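Local coordinates for protein cellulase (Soil metagenome, PDB 5I2U) that probably hydrolyses the beta-1,4-glucosidic bonds of cellulose, as a halotolerant cellulase of glycoside hydrolase family 5 with a TIM-barrel fold, at residues Thr269-Asp272 / Trp273-Arg277; Lys312-Gly315 / Lys316-Arg319. One frame throughout, in Å; residues are numbered along the deposited sequence.

How the interactions relate
Both contacts are short runs of one helix on the outside of the TIM barrel, with centres about 18 Å apart. Interaction 1 sits near the C-terminal end of helix 264-276, in the last beta-alpha-beta unit; interaction 2 opens helix 313-325, which follows the last barrel strand. The two helices meet where W314 and L317 of interaction 2 pack against W267, outside interaction 1. Y270, W273 and M274 are buried in interaction 1, W314, G315 and T318 in interaction 2; T269, D272, S276 and P313 are exposed. Interaction 1 is mostly apolar, with polar ends reaching other elements, whereas in interaction 2 a threonine hydroxyl sits over the tryptophan's face and gives the same carbonyl a second hydrogen bond.

Interaction 1 (Thr269-Asp272 / Trp273-Arg277); sequences TYVD and WMESR
Four i to i+4 bonds join 269-272 to 273-277 along the helix, from W273 N to T269 O through S276 N to D272 O; the M274 N to Y270 O bond, 2.8 Å, is the straightest at 168°. On the barrel side Y270 and W273 run next to each other and point the same way. Their rings touch where Y270 CD1 lies 4.1 Å from W273 CE3, and Y270 O meets the indole edge near its plane. M274 lies crosswise to V271: its chain bends at chi3 (-70°) and turns the methyl back, leaving CE 4.1 Å from V271 CG2. This is the helix of a beta-alpha-beta crossover, between strands 246-252 and 281-286 of the TIM barrel; W273 and M274 touch strand 217-224, and V271 and M274 touch W281. E275 lies alongside V271, with its CG 4.1 Å from V271 CG1, before its carboxylate goes on to a salt bridge with R57 and a hydrogen bond with W281. W273 CD1 lies over the face of the R277 guanidinium, 3.6 Å above its plane, while R277 CG sits over the rim of one indole face. D237 takes a hydrogen bond from W273 NE1 and a salt bridge from R277 NE, which probably helps keep the two side chains together. S276 OG donates to W273 O over 3.1 Å, on the same face of that carbonyl as R277 N.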
loop_
_atom_site.group_PDB
_atom_site.type_symbol
_atom_site.label_atom_id
_atom_site.label_comp_id
_atom_site.label_asym_id
_atom_site.label_seq_id
_atom_site.Cartn_x
_atom_site.Cartn_y
_atom_site.Cartn_z
ATOM N N THR A 269 8.536 10.731 -14.029
ATOM C CA THR A 269 7.362 11.533 -14.406
ATOM C C THR A 269 6.241 11.315 -13.387
ATOM O O THR A 269 5.672 12.271 -12.858
ATOM C CB THR A 269 6.866 11.165 -15.804
ATOM O OG1 THR A 269 7.900 11.405 -16.762
ATOM C CG2 THR A 269 5.622 11.976 -16.181
ATOM N N TYR A 270 5.974 10.049 -13.084
ATOM C CA TYR A 270 4.966 9.677 -12.083
ATOM C C TYR A 270 5.293 10.196 -10.693
ATOM O O TYR A 270 4.442 10.804 -10.046
ATOM C CB TYR A 270 4.782 8.154 -12.034
ATOM C CG TYR A 270 3.719 7.602 -12.960
ATOM C CD1 TYR A 270 2.370 7.657 -12.604
ATOM C CD2 TYR A 270 4.054 6.992 -14.167
ATOM C CE1 TYR A 270 1.393 7.139 -13.436
ATOM C CE2 TYR A 270 3.079 6.464 -14.998
ATOM C CZ TYR A 270 1.751 6.544 -14.624
ATOM O OH TYR A 270 0.779 6.031 -15.436
ATOM N N VAL A 271 6.522 9.993 -10.235
ATOM C CA VAL A 271 6.902 10.477 -8.905
ATOM C C VAL A 271 6.789 12.003 -8.798
ATOM O O VAL A 271 6.253 12.515 -7.811
ATOM C CB VAL A 271 8.299 9.997 -8.471
ATOM C CG1 VAL A 271 8.722 10.647 -7.152
ATOM C CG2 VAL A 271 8.294 8.486 -8.306
ATOM N N ASP A 272 7.261 12.719 -9.816
ATOM C CA ASP A 272 7.162 14.183 -9.832
ATOM C C ASP A 272 5.702 14.644 -9.826
ATOM O O ASP A 272 5.354 15.599 -9.130
ATOM C CB ASP A 272 7.924 14.779 -11.036
ATOM C CG ASP A 272 9.443 14.818 -10.824
ATOM O OD1 ASP A 272 9.936 14.550 -9.707
ATOM O OD2 ASP A 272 10.154 15.142 -11.784
ATOM N N TRP A 273 4.866 13.954 -10.599
ATOM C CA TRP A 273 3.435 14.225 -10.636
ATOM C C TRP A 273 2.792 13.996 -9.262
ATOM O O TRP A 273 2.050 14.842 -8.778
ATOM C CB TRP A 273 2.758 13.376 -11.729
ATOM C CG TRP A 273 1.282 13.314 -11.614
ATOM C CD1 TRP A 273 0.392 14.283 -11.961
ATOM C CD2 TRP A 273 0.509 12.211 -11.121
ATOM N NE1 TRP A 273 -0.891 13.856 -11.713
ATOM C CE2 TRP A 273 -0.847 12.587 -11.196
ATOM C CE3 TRP A 273 0.835 10.945 -10.612
ATOM C CZ2 TRP A 273 -1.881 11.738 -10.784
ATOM C CZ3 TRP A 273 -0.183 10.103 -10.205
ATOM C CH2 TRP A 273 -1.530 10.500 -10.293
ATOM N N MET A 274 3.098 12.867 -8.625
ATOM C CA MET A 274 2.590 12.596 -7.275
ATOM C C MET A 274 3.069 13.610 -6.228
ATOM O O MET A 274 2.300 14.005 -5.347
ATOM C CB MET A 274 2.962 11.179 -6.822
ATOM C CG MET A 274 2.196 10.085 -7.542
ATOM S SD MET A 274 2.580 8.451 -6.891
ATOM C CE MET A 274 4.258 8.244 -7.465
ATOM N N GLU A 275 4.324 14.029 -6.324
ATOM C CA GLU A 275 4.878 14.964 -5.355
ATOM C C GLU A 275 4.217 16.347 -5.464
ATOM O O GLU A 275 3.948 16.966 -4.440
ATOM C CB GLU A 275 6.391 15.062 -5.491
ATOM C CG GLU A 275 7.133 13.782 -5.105
ATOM C CD GLU A 275 7.073 13.448 -3.626
ATOM O OE1 GLU A 275 7.094 14.372 -2.793
ATOM O OE2 GLU A 275 6.997 12.249 -3.287
ATOM N N SER A 276 3.918 16.798 -6.685
ATOM C CA SER A 276 3.222 18.070 -6.885
ATOM C C SER A 276 1.761 17.992 -6.431
ATOM O O SER A 276 1.224 18.979 -5.950
ATOM C CB SER A 276 3.329 18.555 -8.340
ATOM O OG SER A 276 2.456 17.853 -9.198
ATOM N N ARG A 277 1.140 16.812 -6.560
ATOM C CA ARG A 277 -0.210 16.557 -6.020
ATOM C C ARG A 277 -0.237 16.157 -4.540
ATOM O O ARG A 277 -1.315 15.943 -4.009
ATOM C CB ARG A 277 -0.930 15.449 -6.813
ATOM C CG ARG A 277 -1.017 15.655 -8.311
ATOM C CD ARG A 277 -1.910 16.812 -8.687
ATOM N NE ARG A 277 -2.011 16.933 -10.140
ATOM C CZ ARG A 277 -1.078 17.453 -10.944
ATOM N NH1 ARG A 277 0.069 17.948 -10.470
ATOM N NH2 ARG A 277 -1.304 17.486 -12.256
#

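Interaction 2 (Lys312-Gly315 / Lys316-Arg319); sequences KPWG and KLTR
W314 has its CG anti to the backbone N (chi1 171°), while T318 at -62° sets OG1 anti to its own carbonyl carbon, and the two meet one turn apart. OG1 stands 3.0 Å above the indole plane, over its centre, with W314 CZ2 its nearest ring atom at 3.2 Å. The same hydroxyl donates to W314 O over 2.8 Å, and this bond back to the helix helps hold the oxygen over the ring. W314 O also takes T318 N at 2.9 Å, the two donors arriving from opposite faces of the carbonyl plane. L317 comes to the indole edge instead: its CD2 is 4.0 Å from W314 CE3, near the ring plane. W314 NE1 is bonded to W284 O on the last barrel strand, and W267 of helix 264-276 packs edge-to-face with the indole. At the helix start K316 N binds K312 O at 2.9 Å. Further along, R319 extends away to a salt bridge with D82. K312 occupies the N-cap position and P313 the first turn, a common place for proline, in the helix that follows the eighth strand of a TIM barrel.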
loop_
_atom_site.group_PDB
_atom_site.type_symbol
_atom_site.label_atom_id
_atom_site.label_comp_id
_atom_site.label_asym_id
_atom_site.label_seq_id
_atom_site.Cartn_x
_atom_site.Cartn_y
_atom_site.Cartn_z
ATOM N N LYS A 312 18.768 -4.656 -6.727
ATOM C CA LYS A 312 18.503 -4.692 -8.148
ATOM C C LYS A 312 18.388 -3.238 -8.648
ATOM O O LYS A 312 18.173 -2.327 -7.846
ATOM C CB LYS A 312 17.211 -5.460 -8.428
ATOM C CG LYS A 312 17.306 -6.964 -8.203
ATOM C CD LYS A 312 17.639 -7.723 -9.486
ATOM C CE LYS A 312 16.450 -7.837 -10.426
ATOM N NZ LYS A 312 15.410 -8.768 -9.893
ATOM N N PRO A 313 18.517 -3.022 -9.969
ATOM C CA PRO A 313 18.309 -1.684 -10.541
ATOM C C PRO A 313 17.047 -0.961 -10.027
ATOM O O PRO A 313 17.131 0.193 -9.603
ATOM C CB PRO A 313 18.197 -1.960 -12.035
ATOM C CG PRO A 313 18.965 -3.218 -12.259
ATOM C CD PRO A 313 18.876 -4.016 -10.996
ATOM N N TRP A 314 15.911 -1.658 -10.024
ATOM C CA TRP A 314 14.659 -1.127 -9.448
ATOM C C TRP A 314 14.753 -0.878 -7.936
ATOM O O TRP A 314 14.139 0.056 -7.421
ATOM C CB TRP A 314 13.484 -2.048 -9.811
ATOM C CG TRP A 314 12.184 -1.764 -9.130
ATOM C CD1 TRP A 314 11.431 -2.660 -8.472
ATOM C CD2 TRP A 314 11.500 -0.503 -9.018
ATOM N NE1 TRP A 314 10.306 -2.071 -7.963
ATOM C CE2 TRP A 314 10.321 -0.742 -8.287
ATOM C CE3 TRP A 314 11.762 0.798 -9.478
ATOM C CZ2 TRP A 314 9.408 0.270 -7.979
ATOM C CZ3 TRP A 314 10.845 1.807 -9.191
ATOM C CH2 TRP A 314 9.685 1.533 -8.442
ATOM N N GLY A 315 15.528 -1.706 -7.236
ATOM C CA GLY A 315 15.828 -1.502 -5.816
ATOM C C GLY A 315 16.567 -0.201 -5.565
ATOM O O GLY A 315 16.170 0.587 -4.704
ATOM N N LYS A 316 17.632 0.025 -6.327
ATOM C CA LYS A 316 18.394 1.262 -6.228
ATOM C C LYS A 316 17.542 2.497 -6.533
ATOM O O LYS A 316 17.614 3.507 -5.815
ATOM C CB LYS A 316 19.611 1.222 -7.165
ATOM C CG LYS A 316 20.710 0.254 -6.747
ATOM C CD LYS A 316 21.903 0.358 -7.692
ATOM C CE LYS A 316 23.095 -0.477 -7.241
ATOM N NZ LYS A 316 22.911 -1.921 -7.580
ATOM N N LEU A 317 16.775 2.420 -7.615
ATOM C CA LEU A 317 15.902 3.505 -8.028
ATOM C C LEU A 317 14.816 3.805 -6.979
ATOM O O LEU A 317 14.508 4.978 -6.713
ATOM C CB LEU A 317 15.260 3.161 -9.372
ATOM C CG LEU A 317 14.333 4.196 -10.005
ATOM C CD1 LEU A 317 15.049 5.528 -10.157
ATOM C CD2 LEU A 317 13.839 3.697 -11.354
ATOM N N THR A 318 14.256 2.750 -6.383
ATOM C CA THR A 318 13.277 2.893 -5.294
ATOM C C THR A 318 13.909 3.514 -4.040
ATOM O O THR A 318 13.352 4.439 -3.446
ATOM C CB THR A 318 12.629 1.524 -4.914
ATOM O OG1 THR A 318 11.910 0.991 -6.037
ATOM C CG2 THR A 318 11.668 1.674 -3.749
ATOM N N ARG A 319 15.052 2.986 -3.627
ATOM C CA ARG A 319 15.733 3.483 -2.440
ATOM C C ARG A 319 16.044 4.958 -2.592
ATOM O O ARG A 319 15.782 5.738 -1.680
ATOM C CB ARG A 319 17.015 2.688 -2.180
ATOM C CG ARG A 319 17.748 3.070 -0.911
ATOM C CD ARG A 319 18.944 2.169 -0.666
ATOM N NE ARG A 319 19.744 2.650 0.455
ATOM C CZ ARG A 319 20.614 3.665 0.392
ATOM N NH1 ARG A 319 20.824 4.348 -0.746
ATOM N NH2 ARG A 319 21.291 3.996 1.478
#